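Local coordinates for protein Fc fragment of IgE receptor II (Bos taurus, PDB 6PWS) that binds mannose-type sugars through a calcium ion in its C-type lectin domain and, as CD23, probably also serves as a receptor for IgE, at residues Asn90-Glu95 / Met107-Gly112; Gly64-Leu69 / Asn115-Gly120; Asn104-Met107 / Lys113-Asp116. One frame throughout, in Å; residues are numbered along the deposited sequence.

Followed from the N terminus, the chain first lays down the inner strand at Gly64-Leu69, then runs through the long loop that carries Asn90-Glu95, and then folds into the hairpin of strands 105-108 and 114-117. Contact 2 closes the widest loop, joining the inner strand to the far end of that hairpin, and contact 1 falls within its span. Contact 3 zips up the hairpin itself. It begins on the strand where contact 1 ends, the two sharing Met107, so that they interlock along the chain; contacts 2 and 3 share Asn115 and Asp116. Together they tie the long loop and the inner strand to the hairpin, whose Asn115 and Asp116, with Glu95 of the loop, bind the calcium that holds the sugar.

Contact 1: residues Asn90-Glu95 / Met107-Gly112. With CA (calcium ion), chain B; MMA (methyl alpha-D-mannopyranoside), chain D.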
ATOM      1  N   ASN A  90       4.733   7.264   7.312  1.00  4.23           N
ATOM      2  CA  ASN A  90       5.079   6.287   8.336  1.00  4.34           C
ATOM      3  C   ASN A  90       6.374   5.572   7.979  1.00  4.34           C
ATOM      4  O   ASN A  90       6.489   4.353   8.150  1.00  4.63           O
ATOM      5  CB  ASN A  90       3.940   5.293   8.557  1.00  4.63           C
ATOM      6  CG  ASN A  90       4.098   4.506   9.833  1.00  5.09           C
ATOM      7  OD1 ASN A  90       4.494   5.060  10.862  1.00  6.03           O
ATOM      8  ND2 ASN A  90       3.765   3.214   9.792  1.00  5.59           N
ATOM      9  N   TRP A  91       7.378   6.310   7.490  1.00  4.24           N
ATOM     10  CA  TRP A  91       8.629   5.694   7.078  1.00  4.39           C
ATOM     11  C   TRP A  91       9.357   5.040   8.245  1.00  4.35           C
ATOM     12  O   TRP A  91       9.547   5.652   9.303  1.00  4.73           O
ATOM     13  CB  TRP A  91       9.553   6.757   6.471  1.00  4.56           C
ATOM     14  CG  TRP A  91       9.058   7.368   5.199  1.00  4.52           C
ATOM     15  CD1 TRP A  91       8.664   8.665   5.007  1.00  5.09           C
ATOM     16  CD2 TRP A  91       8.918   6.709   3.928  1.00  4.44           C
ATOM     17  NE1 TRP A  91       8.283   8.857   3.702  1.00  5.44           N
ATOM     18  CE2 TRP A  91       8.430   7.674   3.019  1.00  4.98           C
ATOM     19  CE3 TRP A  91       9.195   5.413   3.462  1.00  4.60           C
ATOM     20  CZ2 TRP A  91       8.231   7.387   1.667  1.00  5.32           C
ATOM     21  CZ3 TRP A  91       8.990   5.129   2.119  1.00  5.14           C
ATOM     22  CH2 TRP A  91       8.505   6.112   1.242  1.00  5.49           C
ATOM     23  N   GLN A  92       9.844   3.827   8.026  1.00  4.46           N
ATOM     24  CA  GLN A  92      10.866   3.275   8.901  1.00  4.81           C
ATOM     25  C   GLN A  92      12.037   4.257   8.962  1.00  4.72           C
ATOM     26  O   GLN A  92      12.411   4.821   7.928  1.00  5.01           O
ATOM     27  CB  GLN A  92      11.341   1.942   8.304  1.00  5.10           C
ATOM     28  CG  GLN A  92      12.497   1.251   9.032  1.00  5.97           C
ATOM     29  CD  GLN A  92      12.110   0.679  10.380  1.00  7.90           C
ATOM     30  OE1 GLN A  92      10.947   0.639  10.745  1.00  9.53           O
ATOM     31  NE2 GLN A  92      13.099   0.261  11.142  1.00 10.86           N
ATOM     32  N   PRO A  93      12.639   4.490  10.130  1.00  5.15           N
ATOM     33  CA  PRO A  93      13.788   5.401  10.181  1.00  5.53           C
ATOM     34  C   PRO A  93      14.843   5.066   9.135  1.00  5.44           C
ATOM     35  O   PRO A  93      15.263   3.916   8.985  1.00  6.02           O
ATOM     36  CB  PRO A  93      14.300   5.219  11.612  1.00  6.31           C
ATOM     37  CG  PRO A  93      13.026   4.969  12.392  1.00  6.81           C
ATOM     38  CD  PRO A  93      12.205   4.075  11.475  1.00  6.08           C
ATOM     39  N   GLY A  94      15.277   6.099   8.409  1.00  5.73           N
ATOM     40  CA  GLY A  94      16.274   5.953   7.367  1.00  5.77           C
ATOM     41  C   GLY A  94      15.710   5.686   5.989  1.00  5.17           C
ATOM     42  O   GLY A  94      16.457   5.767   5.000  1.00  5.72           O
ATOM     43  N   GLU A  95      14.420   5.345   5.908  1.00  5.00           N
ATOM     44  CA  GLU A  95      13.740   5.134   4.648  1.00  4.51           C
ATOM     45  C   GLU A  95      12.995   6.398   4.238  1.00  4.42           C
ATOM     46  O   GLU A  95      12.631   7.230   5.082  1.00  4.87           O
ATOM     47  CB  GLU A  95      12.731   3.981   4.767  1.00  4.76           C
ATOM     48  CG  GLU A  95      13.325   2.686   5.303  1.00  5.02           C
ATOM     49  CD  GLU A  95      14.424   2.073   4.451  1.00  4.93           C
ATOM     50  OE1 GLU A  95      14.542   2.407   3.248  1.00  5.22           O
ATOM     51  OE2 GLU A  95      15.161   1.223   5.024  1.00  5.94           O
ATOM     52  N   MET A 107       6.592  -0.636   0.320  1.00  4.10           N
ATOM     53  CA  MET A 107       5.970  -1.699   1.085  0.64  4.12           C
ATOM     54  C   MET A 107       5.839  -1.278   2.544  1.00  3.94           C
ATOM     55  O   MET A 107       6.566  -0.401   3.028  1.00  4.56           O
ATOM     56  CB  MET A 107       6.820  -2.985   1.033  0.64  4.45           C
ATOM     57  CG  MET A 107       8.166  -2.839   1.751  0.64  5.23           C
ATOM     58  SD  MET A 107       9.267  -4.258   1.616  0.64  6.05           S
ATOM     59  CE  MET A 107       8.381  -5.457   2.611  0.64  6.39           C
ATOM     60  N   MET A 108       4.906  -1.931   3.242  1.00  4.27           N
ATOM     61  CA  MET A 108       4.915  -1.968   4.697  1.00  4.26           C
ATOM     62  C   MET A 108       5.758  -3.156   5.147  1.00  4.78           C
ATOM     63  O   MET A 108       5.596  -4.278   4.647  1.00  5.67           O
ATOM     64  CB  MET A 108       3.515  -2.141   5.283  1.00  5.09           C
ATOM     65  CG  MET A 108       2.666  -0.897   5.277  1.00  5.54           C
ATOM     66  SD  MET A 108       1.093  -1.101   6.169  1.00  6.05           S
ATOM     67  CE  MET A 108       0.183  -2.164   5.040  1.00  7.47           C
ATOM     68  N   LEU A 109       6.651  -2.911   6.100  1.00  4.89           N
ATOM     69  CA  LEU A 109       7.290  -3.977   6.855  1.00  5.28           C
ATOM     70  C   LEU A 109       6.238  -4.681   7.718  1.00  5.61           C
ATOM     71  O   LEU A 109       5.079  -4.272   7.786  1.00  5.81           O
ATOM     72  CB  LEU A 109       8.416  -3.400   7.705  1.00  5.67           C
ATOM     73  CG  LEU A 109       9.504  -2.645   6.941  1.00  6.30           C
ATOM     74  CD1 LEU A 109      10.470  -2.006   7.927  1.00  7.41           C
ATOM     75  CD2 LEU A 109      10.249  -3.569   5.978  1.00  7.42           C
ATOM     76  N   GLY A 110       6.642  -5.745   8.414  1.00  6.28           N
ATOM     77  CA  GLY A 110       5.714  -6.430   9.302  1.00  6.55           C
ATOM     78  C   GLY A 110       5.160  -5.556  10.413  1.00  6.39           C
ATOM     79  O   GLY A 110       4.082  -5.843  10.942  1.00  7.34           O
ATOM     80  N   SER A 111       5.886  -4.495  10.779  1.00  6.18           N
ATOM     81  CA  SER A 111       5.502  -3.525  11.793  1.00  6.48           C
ATOM     82  C   SER A 111       4.579  -2.435  11.269  1.00  6.12           C
ATOM     83  O   SER A 111       4.174  -1.561  12.049  1.00  7.41           O
ATOM     84  CB  SER A 111       6.769  -2.813  12.268  1.00  6.48           C
ATOM     85  OG  SER A 111       7.307  -2.115  11.146  1.00  6.43           O
ATOM     86  N   GLY A 112       4.285  -2.427   9.967  1.00  5.45           N
ATOM     87  CA  GLY A 112       3.550  -1.345   9.347  1.00  5.51           C
ATOM     88  C   GLY A 112       4.387  -0.172   8.884  1.00  4.80           C
ATOM     89  O   GLY A 112       3.879   0.667   8.123  1.00  5.20           O
TER
HETATM   90 CA    CA B 301      14.733   0.852   1.328  1.00  4.66          CA
HETATM   91  C1  MMA D 303      17.677  -3.976   2.573  0.50 12.76           C
HETATM   92  C2  MMA D 303      16.395  -3.575   1.858  0.50  8.89           C
HETATM   93  C3  MMA D 303      16.341  -2.094   1.792  0.50  7.83           C
HETATM   94  C4  MMA D 303      16.352  -1.479   3.162  0.50  5.95           C
HETATM   95  C5  MMA D 303      17.563  -1.949   3.967  0.50  8.42           C
HETATM   96  C6  MMA D 303      17.432  -1.506   5.395  0.50  9.98           C
HETATM   97  C7  MMA D 303      20.007  -3.599   2.348  0.50 25.35           C
HETATM   98  O1  MMA D 303      18.703  -3.474   1.825  0.50 30.17           O
HETATM   99  O2  MMA D 303      15.226  -4.055   2.545  0.50 10.84           O
HETATM  100  O3  MMA D 303      15.129  -1.661   1.138  0.50  5.13           O
HETATM  101  O4  MMA D 303      16.347  -0.064   2.993  0.50  5.83           O
HETATM  102  O5  MMA D 303      17.688  -3.417   3.961  0.50 10.90           O
HETATM  103  O6  MMA D 303      18.539  -1.971   6.120  0.50 13.86           O
HETATM  104  O   HOH W   1       3.733   1.300  11.966  1.00 13.78           O
HETATM  105  O   HOH W   2       9.736  -1.363  12.050  1.00 10.03           O
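The flat amide of Asn90 meets the Met107-Gly112 turn at its nitrogen: ND2 lies 3.0 Å from Gly112 O in a weak, bent hydrogen bond (128° at the hydrogen), while OD1, its stronger end, accepts from Lys113 NZ. The amide of Gln92 lies beside the CD1 methyl of Leu109, Gln92 OE1 to Leu109 CD1 3.9 Å. Trp91, between them, has the carbonyl carbon of Glu95 over one face, and its ring makes edge-to-face pairs with Phe78 and Trp114. Because the Gln92 chain bends at chi2 (71°), CB, CG and CD also lie along the Leu109 CD1 methyl, and the two side chains cross at about a right angle. Two waters complete the seam: one joins Asn90 ND2 to Ser111 O, the other Gln92 OE1 to Ser111 OG. The type II turn from Gln92 to Glu95 leads into the Glu-Pro-Asn sequence characteristic of mannose-binding C-type lectins. Glu95 accordingly binds calcium through OE1, at 2.5 Å, and its OE2 lies 2.7 Å from O4 of methyl alpha-D-mannopyranoside. The contact thus sets the long loop beside the tight turn of the hairpin. Strand 114-117 lies between them: the backbone of Trp114 bonds to Asn90 and Gln92, and that of Asn115 to Met107, while Gln53 of helix 50-59 touches Asn90 and Met108.

Contact 2: residues Gly64-Leu69 / Asn115-Gly120; sequences GSWIGL and NDAFCG. With CA (calcium ion), chain B; MMA (methyl alpha-D-mannopyranoside), chain D.
Trp66 pushes the six-membered end of its indole into the bend after strand 114-117, beside the methyl of Ala117 and against the backbone of Phe118 and Cys119. This is part of the core of the C-type lectin fold, where strand 65-67 lies one strand removed from 114-117 and strand 105-108 runs between them. The Ala117 methyl comes up obliquely, with CB 4.1 Å from Trp66 CH2. The carbonyl of Phe118, by contrast, meets the ring edge in its plane, Phe118 O standing 3.4 Å from Trp66 CH2, as suits the slightly positive rim of an aromatic ring. With CG anti to its own carbonyl carbon (chi1 -69°), the indole swings past Cys105 and Met107 of the intervening strand to reach the bend, and its NE1 is satisfied by Lys28 O. The bend is tied again by the disulfide from Cys119 to Cys105. Just upstream, Asn115 and Asp116 belong to the calcium and sugar site, so the tryptophan packs on the residues that directly follow the metal ligands. Beyond the bend the chain folds back on itself, setting Gly120 N 3.4 Å above the centre of the Phe118 ring.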
ATOM      1  N   GLY A  64       5.563  -8.604   5.249  1.00  4.37           N
ATOM      2  CA  GLY A  64       5.636  -7.412   4.418  1.00  4.64           C
ATOM      3  C   GLY A  64       4.568  -7.403   3.338  1.00  4.44           C
ATOM      4  O   GLY A  64       4.081  -8.450   2.902  1.00  5.92           O
ATOM      5  N   SER A  65       4.199  -6.197   2.887  1.00  3.97           N
ATOM      6  CA  SER A  65       3.111  -6.078   1.925  1.00  4.00           C
ATOM      7  C   SER A  65       3.222  -4.798   1.096  1.00  3.77           C
ATOM      8  O   SER A  65       3.612  -3.746   1.600  1.00  4.43           O
ATOM      9  CB  SER A  65       1.744  -6.134   2.618  1.00  4.62           C
ATOM     10  OG  SER A  65       1.597  -5.159   3.642  1.00  4.82           O
ATOM     11  N   TRP A  66       2.829  -4.884  -0.170  1.00  3.62           N
ATOM     12  CA  TRP A  66       2.868  -3.709  -1.030  1.00  3.83           C
ATOM     13  C   TRP A  66       1.749  -2.718  -0.701  1.00  3.82           C
ATOM     14  O   TRP A  66       0.614  -3.108  -0.394  1.00  4.35           O
ATOM     15  CB  TRP A  66       2.706  -4.117  -2.489  1.00  4.13           C
ATOM     16  CG  TRP A  66       3.852  -4.867  -3.082  1.00  4.41           C
ATOM     17  CD1 TRP A  66       3.806  -6.112  -3.624  1.00  5.05           C
ATOM     18  CD2 TRP A  66       5.206  -4.418  -3.226  1.00  4.54           C
ATOM     19  NE1 TRP A  66       5.044  -6.473  -4.104  1.00  5.27           N
ATOM     20  CE2 TRP A  66       5.921  -5.444  -3.876  1.00  4.96           C
ATOM     21  CE3 TRP A  66       5.889  -3.253  -2.851  1.00  4.42           C
ATOM     22  CZ2 TRP A  66       7.279  -5.334  -4.178  1.00  5.64           C
ATOM     23  CZ3 TRP A  66       7.243  -3.147  -3.141  1.00  5.10           C
ATOM     24  CH2 TRP A  66       7.921  -4.182  -3.804  1.00  5.76           C
ATOM     25  N   ILE A  67       2.078  -1.427  -0.837  1.00  3.65           N
ATOM     26  CA  ILE A  67       1.106  -0.344  -0.795  1.00  3.76           C
ATOM     27  C   ILE A  67       1.197   0.476  -2.094  1.00  3.61           C
ATOM     28  O   ILE A  67       2.079   0.283  -2.932  1.00  4.11           O
ATOM     29  CB  ILE A  67       1.250   0.539   0.469  1.00  4.02           C
ATOM     30  CG1 ILE A  67       2.558   1.338   0.477  1.00  4.33           C
ATOM     31  CG2 ILE A  67       1.108  -0.323   1.724  1.00  4.78           C
ATOM     32  CD1 ILE A  67       2.621   2.379   1.603  1.00  5.25           C
ATOM     33  N   GLY A  68       0.258   1.410  -2.248  1.00  3.76           N
ATOM     34  CA  GLY A  68       0.092   2.160  -3.478  1.00  3.91           C
ATOM     35  C   GLY A  68       0.908   3.437  -3.555  1.00  3.70           C
ATOM     36  O   GLY A  68       0.368   4.519  -3.815  1.00  4.29           O
ATOM     37  N   LEU A  69       2.224   3.319  -3.378  1.00  3.99           N
ATOM     38  CA  LEU A  69       3.135   4.458  -3.312  1.00  4.05           C
ATOM     39  C   LEU A  69       4.401   4.082  -4.073  1.00  3.91           C
ATOM     40  O   LEU A  69       4.926   2.977  -3.885  1.00  4.44           O
ATOM     41  CB  LEU A  69       3.430   4.797  -1.840  1.00  3.89           C
ATOM     42  CG  LEU A  69       4.216   6.079  -1.566  1.00  4.47           C
ATOM     43  CD1 LEU A  69       3.446   7.317  -2.008  1.00  4.64           C
ATOM     44  CD2 LEU A  69       4.545   6.160  -0.072  1.00  5.15           C
ATOM     45  N   ASN A 115       8.914   1.061   3.808  1.00  4.31           N
ATOM     46  CA  ASN A 115      10.240   0.892   3.240  1.00  4.42           C
ATOM     47  C   ASN A 115      10.121   0.928   1.720  1.00  4.09           C
ATOM     48  O   ASN A 115       9.261   0.247   1.157  1.00  4.51           O
ATOM     49  CB  ASN A 115      10.824  -0.465   3.660  1.00  4.82           C
ATOM     50  CG  ASN A 115      12.124  -0.760   2.966  1.00  5.34           C
ATOM     51  OD1 ASN A 115      12.996   0.111   2.890  1.00  5.32           O
ATOM     52  ND2 ASN A 115      12.264  -1.964   2.436  1.00  7.03           N
ATOM     53  N   ASP A 116      10.981   1.696   1.050  1.00  4.18           N
ATOM     54  CA  ASP A 116      11.123   1.535  -0.394  1.00  4.24           C
ATOM     55  C   ASP A 116      11.889   0.250  -0.693  1.00  4.25           C
ATOM     56  O   ASP A 116      12.883  -0.074  -0.030  1.00  4.80           O
ATOM     57  CB  ASP A 116      11.745   2.776  -1.074  1.00  4.33           C
ATOM     58  CG  ASP A 116      13.149   3.138  -0.603  1.00  4.26           C
ATOM     59  OD1 ASP A 116      13.549   2.737   0.513  1.00  4.45           O
ATOM     60  OD2 ASP A 116      13.805   3.881  -1.365  1.00  4.87           O
ATOM     61  N   ALA A 117      11.400  -0.495  -1.682  1.00  4.56           N
ATOM     62  CA  ALA A 117      11.949  -1.798  -2.022  1.00  5.01           C
ATOM     63  C   ALA A 117      12.120  -1.926  -3.529  1.00  4.66           C
ATOM     64  O   ALA A 117      11.567  -1.161  -4.324  1.00  5.19           O
ATOM     65  CB  ALA A 117      11.031  -2.908  -1.498  1.00  5.79           C
ATOM     66  N   PHE A 118      12.902  -2.935  -3.911  1.00  5.39           N
ATOM     67  CA  PHE A 118      13.012  -3.301  -5.315  1.00  5.64           C
ATOM     68  C   PHE A 118      11.632  -3.670  -5.849  1.00  5.15           C
ATOM     69  O   PHE A 118      10.952  -4.542  -5.294  1.00  5.74           O
ATOM     70  CB  PHE A 118      13.969  -4.493  -5.433  1.00  7.11           C
ATOM     71  CG  PHE A 118      14.045  -5.089  -6.813  1.00  9.00           C
ATOM     72  CD1 PHE A 118      14.225  -4.287  -7.923  1.00 10.98           C
ATOM     73  CD2 PHE A 118      13.942  -6.457  -6.998  1.00 10.16           C
ATOM     74  CE1 PHE A 118      14.293  -4.836  -9.184  1.00 12.50           C
ATOM     75  CE2 PHE A 118      14.020  -7.012  -8.277  1.00 11.75           C
ATOM     76  CZ  PHE A 118      14.188  -6.192  -9.349  1.00 12.53           C
ATOM     77  N   CYS A 119      11.222  -3.024  -6.946  1.00  5.35           N
ATOM     78  CA  CYS A 119       9.881  -3.235  -7.487  1.00  5.71           C
ATOM     79  C   CYS A 119       9.643  -4.686  -7.909  1.00  6.11           C
ATOM     80  O   CYS A 119       8.483  -5.113  -7.964  1.00  6.33           O
ATOM     81  CB  CYS A 119       9.625  -2.279  -8.654  1.00  5.94           C
ATOM     82  SG  CYS A 119       9.495  -0.532  -8.159  1.00  5.83           S
ATOM     83  N   GLY A 120      10.699  -5.455  -8.190  1.00  7.12           N
ATOM     84  CA  GLY A 120      10.575  -6.862  -8.536  1.00  8.31           C
ATOM     85  C   GLY A 120      10.554  -7.844  -7.380  1.00  8.87           C
ATOM     86  O   GLY A 120      10.534  -9.056  -7.613  1.00 10.40           O
TER
HETATM   87 CA    CA B 301      14.733   0.852   1.328  1.00  4.66          CA
HETATM   88  C1  MMA D 303      17.677  -3.976   2.573  0.50 12.76           C
HETATM   89  C2  MMA D 303      16.395  -3.575   1.858  0.50  8.89           C
HETATM   90  C3  MMA D 303      16.341  -2.094   1.792  0.50  7.83           C
HETATM   91  C4  MMA D 303      16.352  -1.479   3.162  0.50  5.95           C
HETATM   92  C5  MMA D 303      17.563  -1.949   3.967  0.50  8.42           C
HETATM   93  C6  MMA D 303      17.432  -1.506   5.395  0.50  9.98           C
HETATM   94  C7  MMA D 303      20.007  -3.599   2.348  0.50 25.35           C
HETATM   95  O1  MMA D 303      18.703  -3.474   1.825  0.50 30.17           O
HETATM   96  O2  MMA D 303      15.226  -4.055   2.545  0.50 10.84           O
HETATM   97  O3  MMA D 303      15.129  -1.661   1.138  0.50  5.13           O
HETATM   98  O4  MMA D 303      16.347  -0.064   2.993  0.50  5.83           O
HETATM   99  O5  MMA D 303      17.688  -3.417   3.961  0.50 10.90           O
HETATM  100  O6  MMA D 303      18.539  -1.971   6.120  0.50 13.86           O

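Contact 3: residues Asn104-Met107 / Lys113-Asp116. With CA (calcium ion), chain B; CA (calcium ion), chain C; MMA (methyl alpha-D-mannopyranoside), chain D.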
ATOM      1  N   ASN A 104      12.010   1.664  -5.946  1.00  4.41           N
ATOM      2  CA  ASN A 104      11.037   2.635  -6.432  1.00  4.59           C
ATOM      3  C   ASN A 104       9.595   2.296  -6.097  1.00  4.54           C
ATOM      4  O   ASN A 104       8.698   3.031  -6.521  1.00  5.02           O
ATOM      5  CB  ASN A 104      11.240   2.886  -7.924  1.00  4.93           C
ATOM      6  CG  ASN A 104      12.693   3.185  -8.247  1.00  5.01           C
ATOM      7  OD1 ASN A 104      13.365   3.938  -7.541  1.00  5.37           O
ATOM      8  ND2 ASN A 104      13.192   2.586  -9.307  1.00  5.73           N
ATOM      9  N   CYS A 105       9.367   1.247  -5.304  1.00  4.45           N
ATOM     10  CA  CYS A 105       8.028   0.796  -4.932  1.00  4.45           C
ATOM     11  C   CYS A 105       7.991   0.635  -3.419  1.00  4.23           C
ATOM     12  O   CYS A 105       8.924   0.087  -2.834  1.00  5.70           O
ATOM     13  CB  CYS A 105       7.725  -0.540  -5.607  1.00  4.93           C
ATOM     14  SG  CYS A 105       7.584  -0.406  -7.426  1.00  5.24           S
ATOM     15  N   VAL A 106       6.914   1.076  -2.775  1.00  4.08           N
ATOM     16  CA  VAL A 106       6.873   1.098  -1.315  1.00  4.00           C
ATOM     17  C   VAL A 106       6.060  -0.061  -0.759  1.00  3.63           C
ATOM     18  O   VAL A 106       4.989  -0.417  -1.269  1.00  4.12           O
ATOM     19  CB  VAL A 106       6.364   2.455  -0.794  1.00  4.19           C
ATOM     20  CG1 VAL A 106       6.380   2.506   0.732  1.00  4.45           C
ATOM     21  CG2 VAL A 106       7.209   3.588  -1.361  1.00  4.61           C
ATOM     22  N   MET A 107       6.592  -0.636   0.320  1.00  4.10           N
ATOM     23  CA  MET A 107       5.970  -1.699   1.085  0.64  4.12           C
ATOM     24  C   MET A 107       5.839  -1.278   2.544  1.00  3.94           C
ATOM     25  O   MET A 107       6.566  -0.401   3.028  1.00  4.56           O
ATOM     26  CB  MET A 107       6.820  -2.985   1.033  0.64  4.45           C
ATOM     27  CG  MET A 107       8.166  -2.839   1.751  0.64  5.23           C
ATOM     28  SD  MET A 107       9.267  -4.258   1.616  0.64  6.05           S
ATOM     29  CE  MET A 107       8.381  -5.457   2.611  0.64  6.39           C
ATOM     30  N   LYS A 113       5.648  -0.077   9.314  1.00  4.72           N
ATOM     31  CA  LYS A 113       6.517   1.012   8.884  1.00  4.54           C
ATOM     32  C   LYS A 113       6.861   0.843   7.407  1.00  3.97           C
ATOM     33  O   LYS A 113       7.008  -0.272   6.905  1.00  5.08           O
ATOM     34  CB  LYS A 113       7.789   1.040   9.728  1.00  5.04           C
ATOM     35  CG  LYS A 113       7.580   1.425  11.192  1.00  5.61           C
ATOM     36  CD  LYS A 113       7.255   2.898  11.353  1.00  5.95           C
ATOM     37  CE  LYS A 113       6.932   3.273  12.790  1.00  7.04           C
ATOM     38  NZ  LYS A 113       6.499   4.681  12.868  1.00  7.66           N
ATOM     39  N   TRP A 114       7.002   1.964   6.701  1.00  4.04           N
ATOM     40  CA  TRP A 114       7.190   1.926   5.262  1.00  4.06           C
ATOM     41  C   TRP A 114       8.664   1.809   4.881  1.00  4.00           C
ATOM     42  O   TRP A 114       9.542   2.412   5.505  1.00  4.46           O
ATOM     43  CB  TRP A 114       6.623   3.171   4.584  1.00  4.15           C
ATOM     44  CG  TRP A 114       5.193   3.502   4.881  1.00  3.90           C
ATOM     45  CD1 TRP A 114       4.249   2.745   5.524  1.00  4.19           C
ATOM     46  CD2 TRP A 114       4.553   4.731   4.534  1.00  4.21           C
ATOM     47  NE1 TRP A 114       3.055   3.427   5.587  1.00  4.27           N
ATOM     48  CE2 TRP A 114       3.221   4.652   4.993  1.00  4.41           C
ATOM     49  CE3 TRP A 114       4.980   5.892   3.875  1.00  4.79           C
ATOM     50  CZ2 TRP A 114       2.322   5.706   4.849  1.00  4.75           C
ATOM     51  CZ3 TRP A 114       4.080   6.933   3.723  1.00  4.95           C
ATOM     52  CH2 TRP A 114       2.766   6.835   4.205  1.00  5.01           C
ATOM     53  N   ASN A 115       8.914   1.061   3.808  1.00  4.31           N
ATOM     54  CA  ASN A 115      10.240   0.892   3.240  1.00  4.42           C
ATOM     55  C   ASN A 115      10.121   0.928   1.720  1.00  4.09           C
ATOM     56  O   ASN A 115       9.261   0.247   1.157  1.00  4.51           O
ATOM     57  CB  ASN A 115      10.824  -0.465   3.660  1.00  4.82           C
ATOM     58  CG  ASN A 115      12.124  -0.760   2.966  1.00  5.34           C
ATOM     59  OD1 ASN A 115      12.996   0.111   2.890  1.00  5.32           O
ATOM     60  ND2 ASN A 115      12.264  -1.964   2.436  1.00  7.03           N
ATOM     61  N   ASP A 116      10.981   1.696   1.050  1.00  4.18           N
ATOM     62  CA  ASP A 116      11.123   1.535  -0.394  1.00  4.24           C
ATOM     63  C   ASP A 116      11.889   0.250  -0.693  1.00  4.25           C
ATOM     64  O   ASP A 116      12.883  -0.074  -0.030  1.00  4.80           O
ATOM     65  CB  ASP A 116      11.745   2.776  -1.074  1.00  4.33           C
ATOM     66  CG  ASP A 116      13.149   3.138  -0.603  1.00  4.26           C
ATOM     67  OD1 ASP A 116      13.549   2.737   0.513  1.00  4.45           O
ATOM     68  OD2 ASP A 116      13.805   3.881  -1.365  1.00  4.87           O
TER
HETATM   69 CA    CA B 301      14.733   0.852   1.328  1.00  4.66          CA
HETATM   70 CA    CA C 302      13.470   5.420  -5.590  1.00  4.85          CA
HETATM   71  C1  MMA D 303      17.677  -3.976   2.573  0.50 12.76           C
HETATM   72  C2  MMA D 303      16.395  -3.575   1.858  0.50  8.89           C
HETATM   73  C3  MMA D 303      16.341  -2.094   1.792  0.50  7.83           C
HETATM   74  C4  MMA D 303      16.352  -1.479   3.162  0.50  5.95           C
HETATM   75  C5  MMA D 303      17.563  -1.949   3.967  0.50  8.42           C
HETATM   76  C6  MMA D 303      17.432  -1.506   5.395  0.50  9.98           C
HETATM   77  C7  MMA D 303      20.007  -3.599   2.348  0.50 25.35           C
HETATM   78  O1  MMA D 303      18.703  -3.474   1.825  0.50 30.17           O
HETATM   79  O2  MMA D 303      15.226  -4.055   2.545  0.50 10.84           O
HETATM   80  O3  MMA D 303      15.129  -1.661   1.138  0.50  5.13           O
HETATM   81  O4  MMA D 303      16.347  -0.064   2.993  0.50  5.83           O
HETATM   82  O5  MMA D 303      17.688  -3.417   3.961  0.50 10.90           O
HETATM   83  O6  MMA D 303      18.539  -1.971   6.120  0.50 13.86           O
HETATM   84  O   HOH W   3      13.415   5.827  -3.261  1.00  5.73           O
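Met107 and Asn115, the two residues with the most surface buried by the contact, face each other as an antiparallel hydrogen-bonded pair in the hairpin that carries the Trp-Asn-Asp sequence of C-type lectins. Both backbone bonds measure 2.9 Å: Met107 N gives to Asn115 O almost straight (177°), and Asn115 N returns the bond to Met107 O. The two side chains leave the same face of the sheet and run side by side. In the conformer of Met107 described, CG sits between the backbone N and the carbonyl carbon (chi1 67°), which brings it 3.3 Å from Asn115 O and 4.0 Å from Asn115 CB.

On the opposite face, Val106 pairs with Asp116 without hydrogen bonds. The CG1 branch of Val106 instead leans on Trp114 CB at 3.9 Å, while Phe78, Ile67 and Leu69 pack about it. A classic beta bulge, in which Asn104 and Cys105 both face Ala117, interrupts the regular pairing just beyond.

The hairpin presents Asn115 and Asp116 to the calcium that holds the mannoside, together with Glu95, Asn97 and Glu103. Asp116 grips this ion twice, through its backbone O and through OD1, a chelate made possible by a carboxylate folded back over its own main chain (chi1 61°). Asn104, just before the other strand, binds the second calcium through OD1. The carboxylate of Asp116 also links the two sites: OD2, which accepts from Asp98 N as well, takes a hydrogen bond of 2.7 Å from a water whose oxygen lies 2.4 Å from that second calcium.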